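Local coordinates for carbonic anhydrase (Synechocystis sp., PDB 5SWC), which catalyses the reversible hydration of carbon dioxide with a zinc ion and supplies CO2 to RuBisCO inside the carboxysome, at residues 98-103 against 179-184; 127-132 against 148-153. All blocks are in the same frame, centred on the assembly; numbering follows the deposited sequence. Where two conformers were deposited one is given.

Contact 1. Residues 98-103 against 179-184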
ATOM      1  N   ALA A  98      -9.203  -6.079 -11.822  1.00 12.13           N
ATOM      2  CA  ALA A  98     -10.646  -5.920 -11.794  1.00 13.24           C
ATOM      3  C   ALA A  98     -11.299  -6.216 -13.127  1.00 12.81           C
ATOM      4  O   ALA A  98     -12.349  -6.865 -13.199  1.00 13.31           O
ATOM      5  CB  ALA A  98     -11.001  -4.522 -11.332  1.00 14.27           C
ATOM      6  N   ALA A  99     -10.731  -5.698 -14.204  1.00 12.16           N
ATOM      7  CA  ALA A  99     -11.318  -5.902 -15.518  1.00 11.15           C
ATOM      8  C   ALA A  99     -11.272  -7.376 -15.914  1.00 12.03           C
ATOM      9  O   ALA A  99     -12.224  -7.916 -16.461  1.00 13.16           O
ATOM     10  CB  ALA A  99     -10.652  -5.046 -16.530  1.00 11.75           C
ATOM     11  N   MET A 100     -10.150  -8.004 -15.632  1.00 12.36           N
ATOM     12  CA  MET A 100     -10.018  -9.429 -15.926  0.68 10.87           C
ATOM     13  C   MET A 100     -11.029 -10.214 -15.093  1.00 12.11           C
ATOM     14  O   MET A 100     -11.709 -11.107 -15.603  1.00 13.40           O
ATOM     15  CB  MET A 100      -8.565  -9.887 -15.660  0.68 10.48           C
ATOM     16  CG  MET A 100      -8.292 -11.382 -15.800  0.68 12.53           C
ATOM     17  SD  MET A 100      -8.941 -12.399 -14.426  0.68 14.47           S
ATOM     18  CE  MET A 100      -7.904 -11.825 -13.079  0.68 14.59           C
ATOM     19  N   GLU A 101     -11.167  -9.876 -13.813  1.00 12.96           N
ATOM     20  CA  GLU A 101     -12.112 -10.579 -12.956  1.00 13.38           C
ATOM     21  C   GLU A 101     -13.542 -10.424 -13.461  1.00 13.78           C
ATOM     22  O   GLU A 101     -14.320 -11.379 -13.498  1.00 15.31           O
ATOM     23  CB  GLU A 101     -12.020 -10.051 -11.529  1.00 13.95           C
ATOM     24  CG  GLU A 101     -12.891 -10.827 -10.557  1.00 16.63           C
ATOM     25  CD  GLU A 101     -12.811 -10.249  -9.188  1.00 17.77           C
ATOM     26  OE1 GLU A 101     -13.411  -9.196  -9.019  1.00 16.98           O
ATOM     27  OE2 GLU A 101     -12.128 -10.815  -8.305  1.00 18.79           O
ATOM     28  N   TYR A 102     -13.883  -9.215 -13.874  1.00 13.25           N
ATOM     29  CA  TYR A 102     -15.230  -9.020 -14.447  1.00 15.04           C
ATOM     30  C   TYR A 102     -15.452  -9.899 -15.670  1.00 14.85           C
ATOM     31  O   TYR A 102     -16.488 -10.556 -15.797  1.00 15.78           O
ATOM     32  CB  TYR A 102     -15.457  -7.543 -14.763  1.00 15.41           C
ATOM     33  CG  TYR A 102     -16.886  -7.234 -15.114  1.00 15.38           C
ATOM     34  CD1 TYR A 102     -17.859  -7.132 -14.130  1.00 20.67           C
ATOM     35  CD2 TYR A 102     -17.279  -7.118 -16.425  1.00 15.53           C
ATOM     36  CE1 TYR A 102     -19.195  -6.889 -14.468  1.00 19.94           C
ATOM     37  CE2 TYR A 102     -18.584  -6.858 -16.750  1.00 17.39           C
ATOM     38  CZ  TYR A 102     -19.533  -6.743 -15.789  1.00 19.12           C
ATOM     39  OH  TYR A 102     -20.859  -6.514 -16.162  1.00 21.99           O
ATOM     40  N   ALA A 103     -14.480  -9.912 -16.548  1.00 13.46           N
ATOM     41  CA  ALA A 103     -14.567 -10.711 -17.780  1.00 13.66           C
ATOM     42  C   ALA A 103     -14.752 -12.219 -17.495  1.00 15.90           C
ATOM     43  O   ALA A 103     -15.565 -12.907 -18.116  1.00 16.93           O
ATOM     44  CB  ALA A 103     -13.328 -10.458 -18.618  1.00 14.69           C
ATOM     45  N   LYS A 179       2.747 -15.465 -16.820  1.00 12.15           N
ATOM     46  CA  LYS A 179       3.034 -15.931 -15.473  1.00 12.32           C
ATOM     47  C   LYS A 179       2.270 -15.129 -14.426  1.00 12.28           C
ATOM     48  O   LYS A 179       1.727 -15.699 -13.478  1.00 12.24           O
ATOM     49  CB  LYS A 179       4.536 -15.872 -15.182  1.00 13.32           C
ATOM     50  CG  LYS A 179       5.443 -16.745 -16.067  1.00 15.14           C
ATOM     51  CD  LYS A 179       5.103 -18.198 -15.944  1.00 19.65           C
ATOM     52  CE  LYS A 179       6.020 -19.003 -16.864  1.00 23.67           C
ATOM     53  NZ  LYS A 179       5.790 -20.447 -16.587  1.00 30.54           N
ATOM     54  N   ASN A 180       2.206 -13.815 -14.590  1.00 10.87           N
ATOM     55  CA  ASN A 180       1.449 -12.984 -13.673  1.00 10.07           C
ATOM     56  C   ASN A 180      -0.025 -13.359 -13.631  1.00 11.07           C
ATOM     57  O   ASN A 180      -0.644 -13.435 -12.548  1.00 11.41           O
ATOM     58  CB  ASN A 180       1.614 -11.517 -14.037  1.00 11.04           C
ATOM     59  CG  ASN A 180       3.043 -11.001 -13.844  1.00 11.41           C
ATOM     60  OD1 ASN A 180       3.876 -11.674 -13.246  1.00 11.96           O
ATOM     61  ND2 ASN A 180       3.316  -9.787 -14.328  1.00 12.42           N
ATOM     62  N   LEU A 181      -0.628 -13.570 -14.809  1.00 10.96           N
ATOM     63  CA  LEU A 181      -2.025 -13.928 -14.876  1.00 11.42           C
ATOM     64  C   LEU A 181      -2.330 -15.197 -14.065  1.00 11.84           C
ATOM     65  O   LEU A 181      -3.410 -15.313 -13.470  1.00 11.59           O
ATOM     66  CB  LEU A 181      -2.416 -14.130 -16.316  1.00 12.78           C
ATOM     67  CG  LEU A 181      -2.731 -12.855 -17.048  1.00 14.21           C
ATOM     68  CD1 LEU A 181      -2.724 -13.131 -18.536  1.00 18.27           C
ATOM     69  CD2 LEU A 181      -4.060 -12.327 -16.686  1.00 16.54           C
ATOM     70  N   GLN A 182      -1.416 -16.148 -14.079  1.00 11.75           N
ATOM     71  CA  GLN A 182      -1.639 -17.428 -13.435  1.00 12.47           C
ATOM     72  C   GLN A 182      -1.646 -17.349 -11.917  1.00 11.86           C
ATOM     73  O   GLN A 182      -1.909 -18.336 -11.245  1.00 15.31           O
ATOM     74  CB  GLN A 182      -0.635 -18.425 -13.938  1.00 12.91           C
ATOM     75  CG  GLN A 182      -0.983 -18.786 -15.393  1.00 14.77           C
ATOM     76  CD  GLN A 182       0.007 -19.701 -16.009  1.00 22.36           C
ATOM     77  OE1 GLN A 182       0.020 -20.876 -15.746  1.00 22.81           O
ATOM     78  NE2 GLN A 182       0.860 -19.153 -16.852  1.00 22.87           N
ATOM     79  N   THR A 183      -1.336 -16.184 -11.351  1.00 10.28           N
ATOM     80  CA  THR A 183      -1.452 -15.995  -9.898  1.00 11.32           C
ATOM     81  C   THR A 183      -2.838 -15.529  -9.459  1.00 10.63           C
ATOM     82  O   THR A 183      -3.101 -15.465  -8.250  1.00 11.88           O
ATOM     83  CB  THR A 183      -0.381 -15.034  -9.322  1.00 11.61           C
ATOM     84  OG1 THR A 183      -0.528 -13.705  -9.838  1.00 11.75           O
ATOM     85  CG2 THR A 183       1.000 -15.605  -9.546  1.00 13.33           C
ATOM     86  N   TYR A 184      -3.739 -15.159 -10.385  1.00 10.42           N
ATOM     87  CA  TYR A 184      -5.053 -14.681  -9.981  1.00 10.69           C
ATOM     88  C   TYR A 184      -6.004 -15.855  -9.634  1.00 11.38           C
ATOM     89  O   TYR A 184      -6.035 -16.838 -10.370  1.00 12.22           O
ATOM     90  CB  TYR A 184      -5.684 -13.855 -11.086  1.00 11.22           C
ATOM     91  CG  TYR A 184      -5.097 -12.450 -11.201  1.00 10.83           C
ATOM     92  CD1 TYR A 184      -3.886 -12.267 -11.805  1.00 11.00           C
ATOM     93  CD2 TYR A 184      -5.711 -11.340 -10.614  1.00 12.23           C
ATOM     94  CE1 TYR A 184      -3.320 -10.998 -11.877  1.00 11.77           C
ATOM     95  CE2 TYR A 184      -5.157 -10.098 -10.691  1.00 12.19           C
ATOM     96  CZ  TYR A 184      -3.965  -9.941 -11.308  1.00 12.69           C
ATOM     97  OH  TYR A 184      -3.473  -8.646 -11.370  1.00 14.61           O
TER
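Met100, on helix 95-106, reaches across to Tyr184 and Leu181, where helix 162-181 gives way to a turn, and everything that passes between them is apolar. The main touch is made by the thioether's terminal methyl: Met100 CE lies 3.3 Å from Tyr184 CD2 and 3.6 Å from Tyr184 CB, by the CB-CG-CD2 end of the ring rather than the hydroxyl end, approaching obliquely. CG leaves anti to the backbone N (chi1 175°), after which the chain bends at both chi2 and chi3, turning the methyl toward the tyrosine. Met100 was modelled in two conformers, so the precise closeness of this touch is doubtful. Leu181 adds a looser contact from one methyl branch, with its CD2 4.4 Å from Met100 CG.

The hydrogen bonds stay within each segment; in 179-184 they build a type I turn from Leu181 to Tyr184. Tyr184 N bonds to Leu181 O at 3.1 Å, and that same carbonyl oxygen lies in plane at the edge of the tyrosine ring. Asn180 O is gripped twice, by Thr183 N at 3.1 Å and by Thr183 OG1 at 2.7 Å, the hydroxyl arriving in the carbonyl plane. Tyr184 then serves as N-cap residue of helix 185-193, whose Ile187 packs on both Met100 and Leu181.

The polar end of the tyrosine is held elsewhere, by a hydrogen bond between its OH and Pro87 O, while its ring meets that of Tyr89 of the same chain, and Leu138 of the second subunit packs on the tyrosine. The two segments are thus joined through apolar contact; the turn and the bond to Pro87 probably fix the direction of the buried ring, and the methionine, with two conformers, is the more adaptable partner.

Contact 2. Residues 127-132 against 148-153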
ATOM      1  N   LEU A 127      14.050  -0.833 -21.058  1.00 19.59           N
ATOM      2  CA  LEU A 127      15.456  -1.022 -21.339  1.00 20.01           C
ATOM      3  C   LEU A 127      16.317   0.204 -20.997  1.00 21.58           C
ATOM      4  O   LEU A 127      17.541   0.146 -21.060  1.00 26.66           O
ATOM      5  CB  LEU A 127      15.613  -1.405 -22.812  1.00 22.17           C
ATOM      6  CG  LEU A 127      14.998  -2.742 -23.238  1.00 24.44           C
ATOM      7  CD1 LEU A 127      14.921  -2.903 -24.765  1.00 26.77           C
ATOM      8  CD2 LEU A 127      15.745  -3.899 -22.648  1.00 28.76           C
ATOM      9  N   LYS A 128      15.656   1.316 -20.670  1.00 21.42           N
ATOM     10  CA  LYS A 128      16.332   2.519 -20.227  1.00 22.84           C
ATOM     11  C   LYS A 128      15.628   3.048 -18.977  1.00 27.01           C
ATOM     12  O   LYS A 128      15.362   4.239 -18.823  1.00 26.07           O
ATOM     13  CB  LYS A 128      16.400   3.571 -21.340  1.00 28.00           C
ATOM     14  CG  LYS A 128      15.113   4.115 -21.820  1.00 40.93           C
ATOM     15  CD  LYS A 128      15.322   5.364 -22.662  1.00 51.30           C
ATOM     16  CE  LYS A 128      14.008   6.113 -22.860  1.00 50.14           C
ATOM     17  NZ  LYS A 128      12.941   5.215 -23.426  1.00 41.25           N
ATOM     18  N   LEU A 129      15.356   2.119 -18.080  1.00 24.98           N
ATOM     19  CA  LEU A 129      14.427   2.351 -16.977  1.00 27.95           C
ATOM     20  C   LEU A 129      14.857   3.502 -16.078  1.00 31.34           C
ATOM     21  O   LEU A 129      14.050   4.349 -15.710  1.00 35.49           O
ATOM     22  CB  LEU A 129      14.272   1.063 -16.162  1.00 26.57           C
ATOM     23  CG  LEU A 129      13.303   1.114 -15.013  1.00 34.40           C
ATOM     24  CD1 LEU A 129      11.883   1.232 -15.527  1.00 28.88           C
ATOM     25  CD2 LEU A 129      13.550  -0.143 -14.187  1.00 32.43           C
ATOM     26  N   ASN A 130      16.125   3.587 -15.747  1.00 32.43           N
ATOM     27  CA  ASN A 130      16.539   4.608 -14.793  1.00 40.31           C
ATOM     28  C   ASN A 130      16.342   6.010 -15.317  1.00 38.37           C
ATOM     29  O   ASN A 130      16.007   6.913 -14.547  1.00 43.96           O
ATOM     30  CB  ASN A 130      17.973   4.388 -14.357  1.00 47.47           C
ATOM     31  CG  ASN A 130      18.101   3.221 -13.406  1.00 61.10           C
ATOM     32  OD1 ASN A 130      17.129   2.848 -12.725  1.00 56.56           O
ATOM     33  ND2 ASN A 130      19.295   2.626 -13.354  1.00 59.95           N
ATOM     34  N   SER A 131      16.514   6.177 -16.624  1.00 36.99           N
ATOM     35  CA  SER A 131      16.326   7.474 -17.264  1.00 39.03           C
ATOM     36  C   SER A 131      14.883   7.992 -17.192  1.00 40.59           C
ATOM     37  O   SER A 131      14.649   9.186 -17.371  1.00 41.68           O
ATOM     38  CB  SER A 131      16.741   7.397 -18.738  1.00 44.85           C
ATOM     39  OG  SER A 131      15.774   6.686 -19.508  1.00 44.44           O
ATOM     40  N   LEU A 132      13.914   7.107 -16.964  1.00 30.52           N
ATOM     41  CA  LEU A 132      12.502   7.502 -16.941  1.00 27.19           C
ATOM     42  C   LEU A 132      12.087   8.231 -15.704  1.00 32.81           C
ATOM     43  O   LEU A 132      11.089   8.938 -15.731  1.00 27.69           O
ATOM     44  CB  LEU A 132      11.596   6.274 -16.998  1.00 24.93           C
ATOM     45  CG  LEU A 132      11.679   5.436 -18.221  1.00 25.13           C
ATOM     46  CD1 LEU A 132      10.733   4.249 -18.043  1.00 25.89           C
ATOM     47  CD2 LEU A 132      11.318   6.208 -19.481  1.00 34.04           C
ATOM     48  N   ALA A 148      10.424  -8.639 -13.942  1.00 13.91           N
ATOM     49  CA  ALA A 148      10.910  -9.975 -14.254  1.00 14.64           C
ATOM     50  C   ALA A 148      11.383 -10.064 -15.692  1.00 14.49           C
ATOM     51  O   ALA A 148      12.312 -10.830 -15.989  1.00 15.49           O
ATOM     52  CB  ALA A 148       9.856 -11.038 -13.913  1.00 15.03           C
ATOM     53  N   THR A 149      10.765  -9.303 -16.589  1.00 13.70           N
ATOM     54  CA  THR A 149      11.180  -9.234 -17.995  1.00 13.62           C
ATOM     55  C   THR A 149      12.539  -8.595 -18.055  1.00 15.40           C
ATOM     56  O   THR A 149      13.421  -9.095 -18.723  1.00 16.45           O
ATOM     57  CB  THR A 149      10.209  -8.397 -18.797  1.00 12.53           C
ATOM     58  OG1 THR A 149       8.878  -8.902 -18.587  1.00 14.12           O
ATOM     59  CG2 THR A 149      10.543  -8.377 -20.261  1.00 14.62           C
ATOM     60  N   ARG A 150      12.707  -7.471 -17.365  1.00 13.81           N
ATOM     61  CA  ARG A 150      13.951  -6.744 -17.450  0.66 14.90           C
ATOM     62  C   ARG A 150      15.097  -7.574 -16.910  1.00 15.80           C
ATOM     63  O   ARG A 150      16.170  -7.650 -17.501  1.00 16.88           O
ATOM     64  CB  ARG A 150      13.811  -5.443 -16.672  0.66 15.86           C
ATOM     65  CG  ARG A 150      14.908  -4.458 -16.990  0.66 19.94           C
ATOM     66  CD  ARG A 150      14.776  -3.218 -16.144  0.66 18.62           C
ATOM     67  NE  ARG A 150      15.190  -3.543 -14.786  0.66 20.09           N
ATOM     68  CZ  ARG A 150      16.422  -3.377 -14.316  0.66 29.20           C
ATOM     69  NH1 ARG A 150      16.729  -3.742 -13.072  0.66 28.28           N
ATOM     70  NH2 ARG A 150      17.369  -2.864 -15.089  0.66 29.71           N
ATOM     71  N   ARG A 151      14.869  -8.250 -15.781  1.00 16.44           N
ATOM     72  CA  ARG A 151      15.907  -9.088 -15.199  1.00 17.28           C
ATOM     73  C   ARG A 151      16.297 -10.239 -16.100  1.00 17.70           C
ATOM     74  O   ARG A 151      17.471 -10.475 -16.347  1.00 19.80           O
ATOM     75  CB  ARG A 151      15.428  -9.615 -13.818  1.00 17.02           C
ATOM     76  CG  ARG A 151      16.484 -10.275 -12.976  1.00 18.20           C
ATOM     77  CD  ARG A 151      17.519  -9.334 -12.383  1.00 22.04           C
ATOM     78  NE  ARG A 151      18.624  -9.086 -13.281  1.00 30.39           N
ATOM     79  CZ  ARG A 151      19.302  -7.940 -13.332  1.00 44.73           C
ATOM     80  NH1 ARG A 151      18.986  -6.925 -12.540  1.00 38.45           N
ATOM     81  NH2 ARG A 151      20.297  -7.797 -14.199  1.00 42.02           N
ATOM     82  N   LEU A 152      15.298 -10.941 -16.616  1.00 16.60           N
ATOM     83  CA  LEU A 152      15.559 -12.019 -17.566  1.00 16.23           C
ATOM     84  C   LEU A 152      16.355 -11.531 -18.793  1.00 17.10           C
ATOM     85  O   LEU A 152      17.342 -12.179 -19.203  1.00 18.34           O
ATOM     86  CB  LEU A 152      14.228 -12.657 -17.970  1.00 17.68           C
ATOM     87  CG  LEU A 152      14.322 -13.882 -18.864  1.00 18.31           C
ATOM     88  CD1 LEU A 152      13.097 -14.763 -18.659  1.00 20.52           C
ATOM     89  CD2 LEU A 152      14.470 -13.486 -20.320  1.00 19.53           C
ATOM     90  N   VAL A 153      15.939 -10.414 -19.387  1.00 17.86           N
ATOM     91  CA  VAL A 153      16.551  -9.931 -20.615  1.00 18.41           C
ATOM     92  C   VAL A 153      17.980  -9.464 -20.347  1.00 24.13           C
ATOM     93  O   VAL A 153      18.905  -9.814 -21.087  1.00 24.88           O
ATOM     94  CB  VAL A 153      15.684  -8.830 -21.246  1.00 19.79           C
ATOM     95  CG1 VAL A 153      16.471  -8.088 -22.331  1.00 22.88           C
ATOM     96  CG2 VAL A 153      14.394  -9.429 -21.808  1.00 22.06           C
TER
HETATM   97  O   HOH W   1      16.808  -1.056 -17.851  1.00 35.05           O
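One face of the Arg150 guanidinium carries the methyl CD2 of Leu129, which stands 3.8 Å from Arg150 NE and equally far from Arg150 CD. The leucine thus covers the inner end of the flat group and the methylene leading into it, the two side chains crossing at about a right angle. The N-H groups look to other partners: Arg150 NE forms a salt bridge with Glu147, three residues back in the chain. Arg150 NH2 gives a weak bond of 3.3 Å to a water that also accepts, weakly, from Leu129 N at 3.5 Å, making a tenuous bridge between the segments. Arg150 was deposited in two conformers, so these details describe one of its states.

Arg150 runs extended from its helix and then, in the conformer described, the bend at chi3 (74°) turns the guanidinium beside the leucine; the side chain of Leu129 sets out toward 148-153, and its CD2 makes the touch.

A second, purely apolar touch joins Leu127 CD2 to Val153 CG1 at 4.3 Å. Leu127 starts out pointing away, and the far end of its side chain makes the approach, while Val153 faces it from the next turn after Arg150. Within 127-132, Ser131 OG bonds to Lys128 O at 2.6 Å, in the carbonyl plane, close to the start of the short, weakly bonded helix at about 129-132.

Several helices close round the contact. Helix 162-181 receives Leu127 on Ile166 and Val153 on Leu165; Tyr140 and Leu143 of helix 137-143 touch Leu129; and Leu126 of helix 121-126 packs on Arg150. Also on helix 147-156, Ala148 and Leu152 lie against His188 of the third subunit, which places the contact close to a border within the hexamer.

In the fold
Contact 2 is nested along the chain inside the loop that contact 1 closes, and helices 147-156 and 162-181, each contributing to a segment, follow one another. The two centres lie 23 Å apart; their nearest atoms come to about 6 Å without touching. Contact 2 has its Leu127 side chain about 12 Å from the zinc ion and about 9 Å from the side chain of the zinc ligand Cys120. Contact 1 lies away from that site, although a formic acid molecule, probably from the crystallisation liquor, sits about 4 Å from the side chain of Tyr184. Both contacts touch the third subunit of the hexamer, a trimer of dimers.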